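Local structure of macrolide 2'-phosphotransferase MphH (Brachybacterium faecium, 5UXD) at residues Gly23-Thr28 and Phe39-Asp44; Phe35-Ala40 and Asp47-Leu52; Ala63-Leu68 and Asp216-Ala221. The protein probably inactivates macrolide antibiotics by phosphorylating their 2'-hydroxyl, and binds azithromycin in this crystal form. One frame throughout, in Å; residues are numbered along the deposited sequence. Where two conformers were deposited one is given.

Contact 1: residues Gly23-Thr28 and Phe39-Asp44. With ZIT (azithromycin), chain I.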
loop_
_atom_site.group_PDB
_atom_site.type_symbol
_atom_site.label_atom_id
_atom_site.label_comp_id
_atom_site.label_asym_id
_atom_site.label_seq_id
_atom_site.Cartn_x
_atom_site.Cartn_y
_atom_site.Cartn_z
ATOM N N GLY A 23 12.223 -26.161 12.261
ATOM C CA GLY A 23 11.353 -26.616 11.189
ATOM C C GLY A 23 9.969 -27.015 11.658
ATOM O O GLY A 23 9.003 -26.937 10.894
ATOM N N GLY A 24 9.848 -27.429 12.918
ATOM C CA GLY A 24 8.551 -27.758 13.470
ATOM C C GLY A 24 7.571 -26.606 13.452
ATOM O O GLY A 24 6.358 -26.834 13.510
ATOM N N THR A 25 8.068 -25.375 13.365
ATOM C CA THR A 25 7.237 -24.185 13.374
ATOM C C THR A 25 7.005 -23.612 11.985
ATOM O O THR A 25 6.323 -22.591 11.865
ATOM C CB THR A 25 7.871 -23.098 14.255
ATOM O OG1 THR A 25 9.023 -22.562 13.589
ATOM C CG2 THR A 25 8.285 -23.660 15.593
ATOM N N LEU A 26 7.559 -24.216 10.935
ATOM C CA LEU A 26 7.558 -23.562 9.632
ATOM C C LEU A 26 6.208 -23.731 8.949
ATOM O O LEU A 26 5.659 -24.836 8.909
ATOM C CB LEU A 26 8.672 -24.115 8.749
ATOM C CG LEU A 26 9.087 -23.108 7.683
ATOM C CD1 LEU A 26 10.590 -23.125 7.502
ATOM C CD2 LEU A 26 8.365 -23.395 6.373
ATOM N N ARG A 27 5.666 -22.624 8.433
ATOM C CA ARG A 27 4.429 -22.606 7.667
ATOM C C ARG A 27 4.652 -21.755 6.426
ATOM O O ARG A 27 5.548 -20.912 6.389
ATOM C CB ARG A 27 3.256 -22.043 8.489
ATOM C CG ARG A 27 2.884 -22.880 9.705
ATOM C CD ARG A 27 1.661 -22.313 10.428
ATOM N NE ARG A 27 0.536 -23.250 10.423
ATOM C CZ ARG A 27 0.212 -24.042 11.443
ATOM N NH1 ARG A 27 0.929 -24.013 12.563
ATOM N NH2 ARG A 27 -0.825 -24.865 11.345
ATOM N N THR A 28 3.843 -21.978 5.393
ATOM C CA THR A 28 3.986 -21.200 4.170
ATOM C C THR A 28 2.647 -20.624 3.737
ATOM O O THR A 28 1.588 -21.212 3.980
ATOM C CB THR A 28 4.574 -22.023 3.007
ATOM O OG1 THR A 28 3.751 -23.165 2.753
ATOM C CG2 THR A 28 6.006 -22.468 3.313
ATOM N N PHE A 39 6.866 -18.480 7.297
ATOM C CA PHE A 39 7.015 -18.009 8.667
ATOM C C PHE A 39 7.596 -19.130 9.513
ATOM O O PHE A 39 7.127 -20.269 9.436
ATOM C CB PHE A 39 5.672 -17.587 9.274
ATOM C CG PHE A 39 4.844 -16.718 8.378
ATOM C CD1 PHE A 39 5.012 -15.347 8.378
ATOM C CD2 PHE A 39 3.894 -17.275 7.535
ATOM C CE1 PHE A 39 4.249 -14.544 7.556
ATOM C CE2 PHE A 39 3.120 -16.474 6.709
ATOM C CZ PHE A 39 3.299 -15.111 6.717
ATOM N N ALA A 40 8.592 -18.811 10.341
ATOM C CA ALA A 40 9.140 -19.818 11.239
ATOM C C ALA A 40 9.746 -19.131 12.449
ATOM O O ALA A 40 10.046 -17.936 12.419
ATOM C CB ALA A 40 10.207 -20.686 10.546
ATOM N N ARG A 41 9.934 -19.909 13.507
ATOM C CA ARG A 41 10.683 -19.452 14.666
ATOM C C ARG A 41 12.146 -19.849 14.516
ATOM O O ARG A 41 12.459 -20.960 14.081
ATOM C CB ARG A 41 10.096 -20.022 15.954
ATOM C CG ARG A 41 10.586 -19.334 17.219
ATOM C CD ARG A 41 9.821 -19.800 18.454
ATOM N NE ARG A 41 8.485 -20.298 18.136
ATOM C CZ ARG A 41 7.367 -19.591 18.272
ATOM N NH1 ARG A 41 7.411 -18.337 18.713
ATOM N NH2 ARG A 41 6.201 -20.140 17.963
ATOM N N ALA A 42 13.042 -18.928 14.862
ATOM C CA ALA A 42 14.458 -19.253 14.842
ATOM C C ALA A 42 14.844 -20.011 16.112
ATOM O O ALA A 42 14.112 -20.031 17.105
ATOM C CB ALA A 42 15.299 -17.985 14.685
ATOM N N HIS A 43 16.008 -20.661 16.066
ATOM C CA HIS A 43 16.453 -21.481 17.187
ATOM C C HIS A 43 16.602 -20.673 18.470
ATOM O O HIS A 43 16.539 -21.249 19.561
ATOM C CB HIS A 43 17.758 -22.190 16.830
ATOM C CG HIS A 43 17.566 -23.379 15.939
ATOM N ND1 HIS A 43 18.617 -24.120 15.442
ATOM C CD2 HIS A 43 16.439 -23.948 15.447
ATOM C CE1 HIS A 43 18.146 -25.097 14.685
ATOM N NE2 HIS A 43 16.828 -25.014 14.672
ATOM N N ASP A 44 16.823 -19.364 18.357
ATOM C CA ASP A 44 16.878 -18.509 19.534
ATOM C C ASP A 44 15.508 -17.964 19.936
ATOM O O ASP A 44 15.435 -17.101 20.816
ATOM C CB ASP A 44 17.873 -17.359 19.321
ATOM C CG ASP A 44 17.421 -16.350 18.269
ATOM O OD1 ASP A 44 16.264 -16.398 17.791
ATOM O OD2 ASP A 44 18.252 -15.481 17.919
HETATM C C1 ZIT I . 8.494 -24.509 22.659
HETATM C C2 ZIT I . 8.636 -23.013 23.109
HETATM C C3 ZIT I . 9.849 -22.791 24.001
HETATM C C4 ZIT I . 11.232 -23.270 23.440
HETATM C C5 ZIT I . 11.895 -22.277 22.442
HETATM C C6 ZIT I . 12.703 -22.946 21.348
HETATM C C7 ZIT I . 14.003 -23.596 21.877
HETATM C C8 ZIT I . 14.674 -24.516 20.808
HETATM C C9 ZIT I . 14.356 -26.010 21.092
HETATM N N10 ZIT I . 12.933 -26.376 20.598
HETATM C C11 ZIT I . 12.302 -27.331 21.481
HETATM C C12 ZIT I . 10.782 -27.112 21.507
HETATM C C13 ZIT I . 10.092 -27.619 22.776
HETATM C C14 ZIT I . 8.769 -26.885 22.978
HETATM C C15 ZIT I . 7.880 -27.653 23.935
HETATM C C16 ZIT I . 6.545 -26.868 24.134
HETATM C C17 ZIT I . 8.581 -22.150 21.890
HETATM C C18 ZIT I . 12.121 -23.501 24.637
HETATM C C19 ZIT I . 13.081 -21.882 20.307
HETATM C C20 ZIT I . 16.114 -24.319 20.854
HETATM C C21 ZIT I . 12.995 -26.845 19.205
HETATM C C22 ZIT I . 12.647 -28.750 21.080
HETATM C C23 ZIT I . 10.995 -27.454 24.014
HETATM O O1 ZIT I . 7.954 -24.787 21.604
HETATM O O6 ZIT I . 11.898 -23.931 20.723
HETATM O O12 ZIT I . 10.182 -27.764 20.414
HETATM O O13 ZIT I . 9.766 -29.001 22.600
HETATM O O14 ZIT I . 9.017 -25.597 23.549
HETATM C C1A ZIT I . 12.129 -20.170 23.584
HETATM C C2A ZIT I . 13.197 -19.180 23.975
HETATM C C3A ZIT I . 12.592 -17.935 24.507
HETATM C C4A ZIT I . 11.634 -17.341 23.553
HETATM C C5A ZIT I . 10.564 -18.364 23.154
HETATM C C6A ZIT I . 9.645 -17.823 22.141
HETATM C C7A ZIT I . 13.231 -15.805 25.448
HETATM C C8A ZIT I . 14.560 -16.703 23.729
HETATM O O1A ZIT I . 12.749 -21.338 23.089
HETATM O O2A ZIT I . 14.027 -19.756 24.995
HETATM N N3A ZIT I . 13.717 -17.026 24.878
HETATM O O5A ZIT I . 11.172 -19.601 22.621
HETATM C C1B ZIT I . 8.755 -22.781 26.168
HETATM C C2B ZIT I . 8.254 -23.700 27.259
HETATM C C3B ZIT I . 9.144 -23.797 28.473
HETATM C C4B ZIT I . 9.703 -22.479 28.890
HETATM C C5B ZIT I . 10.422 -21.833 27.733
HETATM C C6B ZIT I . 11.060 -20.528 28.149
HETATM C C7B ZIT I . 8.296 -24.429 29.653
HETATM C C8B ZIT I . 9.986 -25.922 27.677
HETATM O O1B ZIT I . 9.625 -23.446 25.284
HETATM O O3B ZIT I . 10.278 -24.639 28.190
HETATM O O4B ZIT I . 10.622 -22.636 29.990
HETATM O O5B ZIT I . 9.449 -21.549 26.667
#
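Thr25 OG1 takes the N-H of Arg41 at the point where the pairing of strands 26-28 and 39-42 stops. Between these strands, which run nearly antiparallel, Arg27 and Phe39 form a hydrogen-bonded pair: Arg27 N gives to Phe39 O and Phe39 N to Arg27 O, each at 2.9 Å. Phe39 O lies almost end-on to its donor and also meets the CA-H of Leu26, 3.3 Å from Leu26 CA. One step on, the ladder fails because the chain turns a corner at Gly23-Thr25, within the type I turn Gly23-Leu26 closed by Leu26 N to Gly23 O at 3.1 Å. With chi1 at 72°, OG1 of Thr25 sits between its backbone N and carbonyl carbon and accepts from Arg41 N at 2.8 Å, almost straight at 174°. The hydroxyl also bonds to Asp22 O, so two partners hold it. Its methyl, CG2, lies at the edge of the Arg41 guanidinium, whose NH1 is paired with Asp47. Azithromycin C17 approaches one face of that group, and beyond the strand the backbone lines the drug, Asp44 O coming within 3.1 Å of azithromycin C8A. This site is separate from the azithromycin pocket that includes Tyr200 and Tyr274. Leu26 CG packs on Ala40 CB at 3.9 Å. The hairpin belongs to the antiparallel N-terminal sheet, consistent with the N-lobe of a kinase-like fold. Helix 7-16 covers Leu26 through Leu7, Leu10 and Leu11, while strand 21-22, which precedes the corner, pairs with strand 35-42 and brings Leu21 beside Leu26 and Ala40.

Contact 2: residues Phe35-Ala40 and Asp47-Leu52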
loop_
_atom_site.group_PDB
_atom_site.type_symbol
_atom_site.label_atom_id
_atom_site.label_comp_id
_atom_site.label_asym_id
_atom_site.label_seq_id
_atom_site.Cartn_x
_atom_site.Cartn_y
_atom_site.Cartn_z
ATOM N N PHE A 35 5.916 -13.660 -4.797
ATOM C CA PHE A 35 6.766 -14.254 -3.780
ATOM C C PHE A 35 6.050 -15.429 -3.131
ATOM O O PHE A 35 4.825 -15.435 -2.984
ATOM C CB PHE A 35 7.146 -13.267 -2.673
ATOM C CG PHE A 35 7.899 -12.062 -3.147
ATOM C CD1 PHE A 35 7.229 -10.987 -3.695
ATOM C CD2 PHE A 35 9.272 -11.995 -3.011
ATOM C CE1 PHE A 35 7.922 -9.873 -4.120
ATOM C CE2 PHE A 35 9.970 -10.889 -3.434
ATOM C CZ PHE A 35 9.293 -9.828 -3.989
ATOM N N ARG A 36 6.832 -16.423 -2.750
ATOM C CA ARG A 36 6.400 -17.420 -1.783
ATOM C C ARG A 36 6.819 -16.916 -0.408
ATOM O O ARG A 36 7.908 -16.368 -0.258
ATOM C CB ARG A 36 7.041 -18.768 -2.093
ATOM C CG ARG A 36 6.373 -19.961 -1.454
ATOM C CD ARG A 36 7.145 -21.217 -1.774
ATOM N NE ARG A 36 6.656 -22.348 -1.001
ATOM C CZ ARG A 36 7.336 -23.473 -0.818
ATOM N NH1 ARG A 36 8.540 -23.613 -1.363
ATOM N NH2 ARG A 36 6.812 -24.449 -0.092
ATOM N N VAL A 37 5.942 -17.052 0.583
ATOM C CA VAL A 37 6.192 -16.508 1.915
ATOM C C VAL A 37 6.191 -17.643 2.930
ATOM O O VAL A 37 5.300 -18.499 2.907
ATOM C CB VAL A 37 5.153 -15.441 2.296
ATOM C CG1 VAL A 37 5.376 -14.972 3.729
ATOM C CG2 VAL A 37 5.206 -14.262 1.312
ATOM N N ALA A 38 7.184 -17.648 3.819
ATOM C CA ALA A 38 7.236 -18.606 4.914
ATOM C C ALA A 38 7.426 -17.886 6.245
ATOM O O ALA A 38 8.057 -16.827 6.320
ATOM C CB ALA A 38 8.362 -19.641 4.718
ATOM N N PHE A 39 6.866 -18.480 7.297
ATOM C CA PHE A 39 7.015 -18.009 8.667
ATOM C C PHE A 39 7.596 -19.130 9.513
ATOM O O PHE A 39 7.127 -20.269 9.436
ATOM C CB PHE A 39 5.672 -17.587 9.274
ATOM C CG PHE A 39 4.844 -16.718 8.378
ATOM C CD1 PHE A 39 5.012 -15.347 8.378
ATOM C CD2 PHE A 39 3.894 -17.275 7.535
ATOM C CE1 PHE A 39 4.249 -14.544 7.556
ATOM C CE2 PHE A 39 3.120 -16.474 6.709
ATOM C CZ PHE A 39 3.299 -15.111 6.717
ATOM N N ALA A 40 8.592 -18.811 10.341
ATOM C CA ALA A 40 9.140 -19.818 11.239
ATOM C C ALA A 40 9.746 -19.131 12.449
ATOM O O ALA A 40 10.046 -17.936 12.419
ATOM C CB ALA A 40 10.207 -20.686 10.546
ATOM N N ASP A 47 10.656 -14.827 15.981
ATOM C CA ASP A 47 9.781 -15.111 14.849
ATOM C C ASP A 47 10.271 -14.394 13.597
ATOM O O ASP A 47 10.654 -13.221 13.648
ATOM C CB ASP A 47 8.343 -14.683 15.150
ATOM C CG ASP A 47 7.702 -15.518 16.240
ATOM O OD1 ASP A 47 7.012 -14.937 17.103
ATOM O OD2 ASP A 47 7.886 -16.753 16.233
ATOM N N TRP A 48 10.220 -15.098 12.463
ATOM C CA TRP A 48 10.779 -14.617 11.209
ATOM C C TRP A 48 9.760 -14.744 10.086
ATOM O O TRP A 48 8.899 -15.630 10.101
ATOM C CB TRP A 48 12.057 -15.397 10.841
ATOM C CG TRP A 48 13.263 -14.937 11.599
ATOM C CD1 TRP A 48 13.653 -15.331 12.844
ATOM C CD2 TRP A 48 14.226 -13.963 11.162
ATOM N NE1 TRP A 48 14.802 -14.667 13.208
ATOM C CE2 TRP A 48 15.168 -13.820 12.195
ATOM C CE3 TRP A 48 14.370 -13.196 9.999
ATOM C CZ2 TRP A 48 16.258 -12.956 12.098
ATOM C CZ3 TRP A 48 15.453 -12.336 9.899
ATOM C CH2 TRP A 48 16.381 -12.222 10.948
ATOM N N VAL A 49 9.870 -13.841 9.116
ATOM C CA VAL A 49 9.162 -13.919 7.843
ATOM C C VAL A 49 10.193 -14.111 6.738
ATOM O O VAL A 49 11.229 -13.432 6.713
ATOM C CB VAL A 49 8.323 -12.650 7.587
ATOM C CG1 VAL A 49 7.552 -12.763 6.268
ATOM C CG2 VAL A 49 7.375 -12.396 8.755
ATOM N N LEU A 50 9.910 -15.033 5.824
ATOM C CA LEU A 50 10.773 -15.293 4.681
ATOM C C LEU A 50 9.991 -14.997 3.410
ATOM O O LEU A 50 8.849 -15.439 3.263
ATOM C CB LEU A 50 11.276 -16.741 4.687
ATOM C CG LEU A 50 12.312 -17.059 5.769
ATOM C CD1 LEU A 50 11.643 -17.303 7.128
ATOM C CD2 LEU A 50 13.166 -18.257 5.370
ATOM N N ARG A 51 10.598 -14.227 2.505
ATOM C CA ARG A 51 10.006 -13.933 1.203
ATOM C C ARG A 51 10.894 -14.545 0.132
ATOM O O ARG A 51 12.083 -14.221 0.056
ATOM C CB ARG A 51 9.849 -12.426 0.973
ATOM C CG ARG A 51 9.049 -11.717 2.043
ATOM C CD ARG A 51 9.059 -10.207 1.798
ATOM N NE ARG A 51 8.251 -9.828 0.643
ATOM C CZ ARG A 51 8.494 -8.770 -0.129
ATOM N NH1 ARG A 51 9.537 -7.989 0.113
ATOM N NH2 ARG A 51 7.696 -8.497 -1.151
ATOM N N LEU A 52 10.324 -15.440 -0.678
ATOM C CA LEU A 52 11.097 -16.132 -1.705
ATOM C C LEU A 52 10.709 -15.624 -3.087
ATOM O O LEU A 52 9.591 -15.900 -3.547
ATOM C CB LEU A 52 10.878 -17.642 -1.612
ATOM C CG LEU A 52 11.645 -18.356 -0.492
ATOM C CD1 LEU A 52 11.060 -18.058 0.885
ATOM C CD2 LEU A 52 11.632 -19.839 -0.765
#
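Strands 35-40 and 47-52 run antiparallel at 160° as the two arms of a hairpin, joined by six backbone hydrogen bonds in the three pairs Arg36-Leu52, Ala38-Leu50 and Ala40-Trp48. Leu50 N to Ala38 O is short at 2.6 Å, whereas one bond of the pair nearest the turn is longer, Ala40 N lying above the carbonyl plane of Trp48 O at 3.2 Å. The most telling side-chain contact is a cation-pi interaction: Arg51, bent at chi3, lays its guanidinium over the Phe35 face, CZ being 4.1 Å from the ring centroid and 9° off its normal. The planes are tilted by 34°, so NH2 dips toward the rim, 3.3 Å from Phe35 CE1; this stacking may help to set the guanidinium's orientation. Arg51 binds GDP in another structure of this protein, and its NH1 makes a long, weak ion pair with Glu65. On the same face Val49 touches Val37 CG1 through CG1, and its CG2 meets the edge of the Phe39 ring, 3.8 Å from CD1. On the other face Ala38 CB lies 4.1 Å from Leu50 CB. There helix 7-16 packs over Leu50 and Leu52, and Arg36 reaches out to Glu30 and Asp6. Within the N-lobe-like sheet, strand 26-29 flanks the hairpin on one side, and strand 91-94 pairs with 47-53 on the other.

Contact 3: residues Ala63-Leu68 and Asp216-Ala221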
loop_
_atom_site.group_PDB
_atom_site.type_symbol
_atom_site.label_atom_id
_atom_site.label_comp_id
_atom_site.label_asym_id
_atom_site.label_seq_id
_atom_site.Cartn_x
_atom_site.Cartn_y
_atom_site.Cartn_z
ATOM N N ALA A 63 14.354 -4.365 -4.685
ATOM C CA ALA A 63 15.530 -3.572 -4.351
ATOM C C ALA A 63 15.141 -2.147 -3.974
ATOM O O ALA A 63 15.694 -1.577 -3.027
ATOM C CB ALA A 63 16.524 -3.578 -5.511
ATOM N N VAL A 64 14.192 -1.556 -4.706
ATOM C CA VAL A 64 13.707 -0.217 -4.367
ATOM C C VAL A 64 13.081 -0.227 -2.985
ATOM O O VAL A 64 13.352 0.646 -2.149
ATOM C CB VAL A 64 12.697 0.278 -5.419
ATOM C CG1 VAL A 64 12.047 1.594 -4.960
ATOM C CG2 VAL A 64 13.362 0.469 -6.764
ATOM N N GLU A 65 12.216 -1.217 -2.739
ATOM C CA GLU A 65 11.543 -1.343 -1.453
ATOM C C GLU A 65 12.549 -1.502 -0.324
ATOM O O GLU A 65 12.385 -0.918 0.753
ATOM C CB GLU A 65 10.578 -2.529 -1.495
ATOM C CG GLU A 65 9.910 -2.840 -0.164
ATOM C CD GLU A 65 8.995 -4.040 -0.241
ATOM O OE1 GLU A 65 9.202 -4.898 -1.131
ATOM O OE2 GLU A 65 8.070 -4.129 0.591
ATOM N N GLY A 66 13.614 -2.270 -0.559
ATOM C CA GLY A 66 14.633 -2.424 0.464
ATOM C C GLY A 66 15.333 -1.119 0.781
ATOM O O GLY A 66 15.589 -0.809 1.945
ATOM N N ARG A 67 15.657 -0.339 -0.251
ATOM C CA ARG A 67 16.291 0.950 -0.012
ATOM C C ARG A 67 15.345 1.888 0.719
ATOM O O ARG A 67 15.762 2.630 1.613
ATOM C CB ARG A 67 16.754 1.569 -1.334
ATOM C CG ARG A 67 17.981 0.886 -1.947
ATOM C CD ARG A 67 18.557 1.679 -3.133
ATOM N NE ARG A 67 17.684 1.640 -4.308
ATOM C CZ ARG A 67 17.726 0.715 -5.263
ATOM N NH1 ARG A 67 18.587 -0.290 -5.194
ATOM N NH2 ARG A 67 16.887 0.783 -6.288
ATOM N N LEU A 68 14.063 1.859 0.359
ATOM C CA LEU A 68 13.086 2.701 1.036
ATOM C C LEU A 68 12.968 2.330 2.511
ATOM O O LEU A 68 13.003 3.203 3.386
ATOM C CB LEU A 68 11.742 2.586 0.332
ATOM C CG LEU A 68 10.662 3.404 1.011
ATOM C CD1 LEU A 68 10.956 4.874 0.818
ATOM C CD2 LEU A 68 9.356 3.018 0.408
ATOM N N ASP A 216 4.070 -3.483 3.422
ATOM C CA ASP A 216 3.893 -3.503 1.965
ATOM C C ASP A 216 4.080 -2.112 1.360
ATOM O O ASP A 216 3.141 -1.458 0.927
ATOM C CB ASP A 216 2.522 -4.099 1.597
ATOM C CG ASP A 216 2.241 -5.398 2.362
ATOM O OD1 ASP A 216 3.066 -6.328 2.359
ATOM O OD2 ASP A 216 1.152 -5.485 2.955
ATOM N N TRP A 217 5.363 -1.771 1.252
ATOM C CA TRP A 217 5.806 -0.454 0.807
ATOM C C TRP A 217 6.129 -0.392 -0.687
ATOM O O TRP A 217 6.840 0.525 -1.121
ATOM C CB TRP A 217 7.027 -0.029 1.632
ATOM C CG TRP A 217 6.653 0.330 3.046
ATOM C CD1 TRP A 217 6.613 -0.508 4.125
ATOM C CD2 TRP A 217 6.226 1.610 3.516
ATOM N NE1 TRP A 217 6.195 0.180 5.241
ATOM C CE2 TRP A 217 5.952 1.482 4.894
ATOM C CE3 TRP A 217 6.068 2.854 2.914
ATOM C CZ2 TRP A 217 5.529 2.551 5.675
ATOM C CZ3 TRP A 217 5.629 3.915 3.685
ATOM C CH2 TRP A 217 5.364 3.760 5.052
ATOM N N THR A 218 5.628 -1.335 -1.495
ATOM C CA THR A 218 5.967 -1.295 -2.922
ATOM C C THR A 218 5.264 -0.169 -3.681
ATOM O O THR A 218 5.717 0.190 -4.770
ATOM C CB THR A 218 5.670 -2.639 -3.601
ATOM O OG1 THR A 218 4.314 -3.039 -3.356
ATOM C CG2 THR A 218 6.619 -3.714 -3.072
ATOM N N THR A 219 4.183 0.403 -3.152
ATOM C CA THR A 219 3.474 1.467 -3.861
ATOM C C THR A 219 3.967 2.862 -3.496
ATOM O O THR A 219 3.377 3.856 -3.951
ATOM C CB THR A 219 1.959 1.369 -3.604
ATOM O OG1 THR A 219 1.698 1.323 -2.193
ATOM C CG2 THR A 219 1.389 0.113 -4.237
ATOM N N ALA A 220 5.020 2.964 -2.686
ATOM C CA ALA A 220 5.468 4.265 -2.206
ATOM C C ALA A 220 5.979 5.123 -3.357
ATOM O O ALA A 220 6.544 4.620 -4.331
ATOM C CB ALA A 220 6.569 4.101 -1.164
ATOM N N ALA A 221 5.775 6.432 -3.221
ATOM C CA ALA A 221 6.108 7.415 -4.243
ATOM C C ALA A 221 6.059 8.797 -3.614
ATOM O O ALA A 221 5.297 9.029 -2.675
ATOM C CB ALA A 221 5.132 7.334 -5.424
HETATM O O HOH W 1 7.213 -3.526 2.815
#
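Water 1 is the best-held polar atom here, gripped by two hydrogen bonds: it donates to Glu65 OE2 at 2.5 Å and accepts from Trp217 N at 3.0 Å. It lies in the plane of the Trp217 indole, at the ring's edge, and bridges the helix to the turn. Glu65 arrives there fully stretched, CG anti to the backbone N (chi1 175°) and the chain straight beyond (chi2 -178°), which carries the carboxylate from helix 59-72 toward the type I turn Trp217-Ala220. Its other oxygen, OE1, rests on the methyl of Thr218, 3.4 Å from CG2, and forms a long, weak ion pair with Arg51. One helical turn on, Leu68 points the same way, and its CD2 branch makes the apolar part of the contact. That methyl presses on Ala220 CB at 3.4 Å, tighter than an ordinary carbon contact, and reaches Trp217 CB at 4.0 Å. The indole swings off toward Leu69 and Leu72; its NE1 is bonded to Val214 O, and the ring meets His196 edge-to-face. Asp216, which with His203 binds Mg(2+) in another structure of this protein, leads into the turn. In the kinase-like fold of this family, Glu65 and Arg51 probably match the helix C glutamate and its basic partner, and Asp216 the metal-binding aspartate. Glu65 OE2 and Asp216 OD1 are 5.7 Å apart, so their like charges may raise each other's proton affinity; the neighbouring Arg51, and a metal when bound, would be expected to favour the charged forms.

Read from the N terminus, contact 1 opens at Gly23 and closes the short excursion that returns at Phe39-Asp44. The two hairpins are consecutive and share strand 35-42, contact 2 starting on the stretch where contact 1 ends; Phe39 and Ala40 are common to them, and Arg41 pairs with Asp47 across the boundary. Contact 3 follows in series, closing a far longer span of 147 residues. It ties helix 59-72, which comes directly after strand 47-53, to the loop beyond strand 210-214, thereby joining the N-terminal sheet region to the later part of the fold. A long, weak ion pair between Arg51 and Glu65 joins contacts 2 and 3.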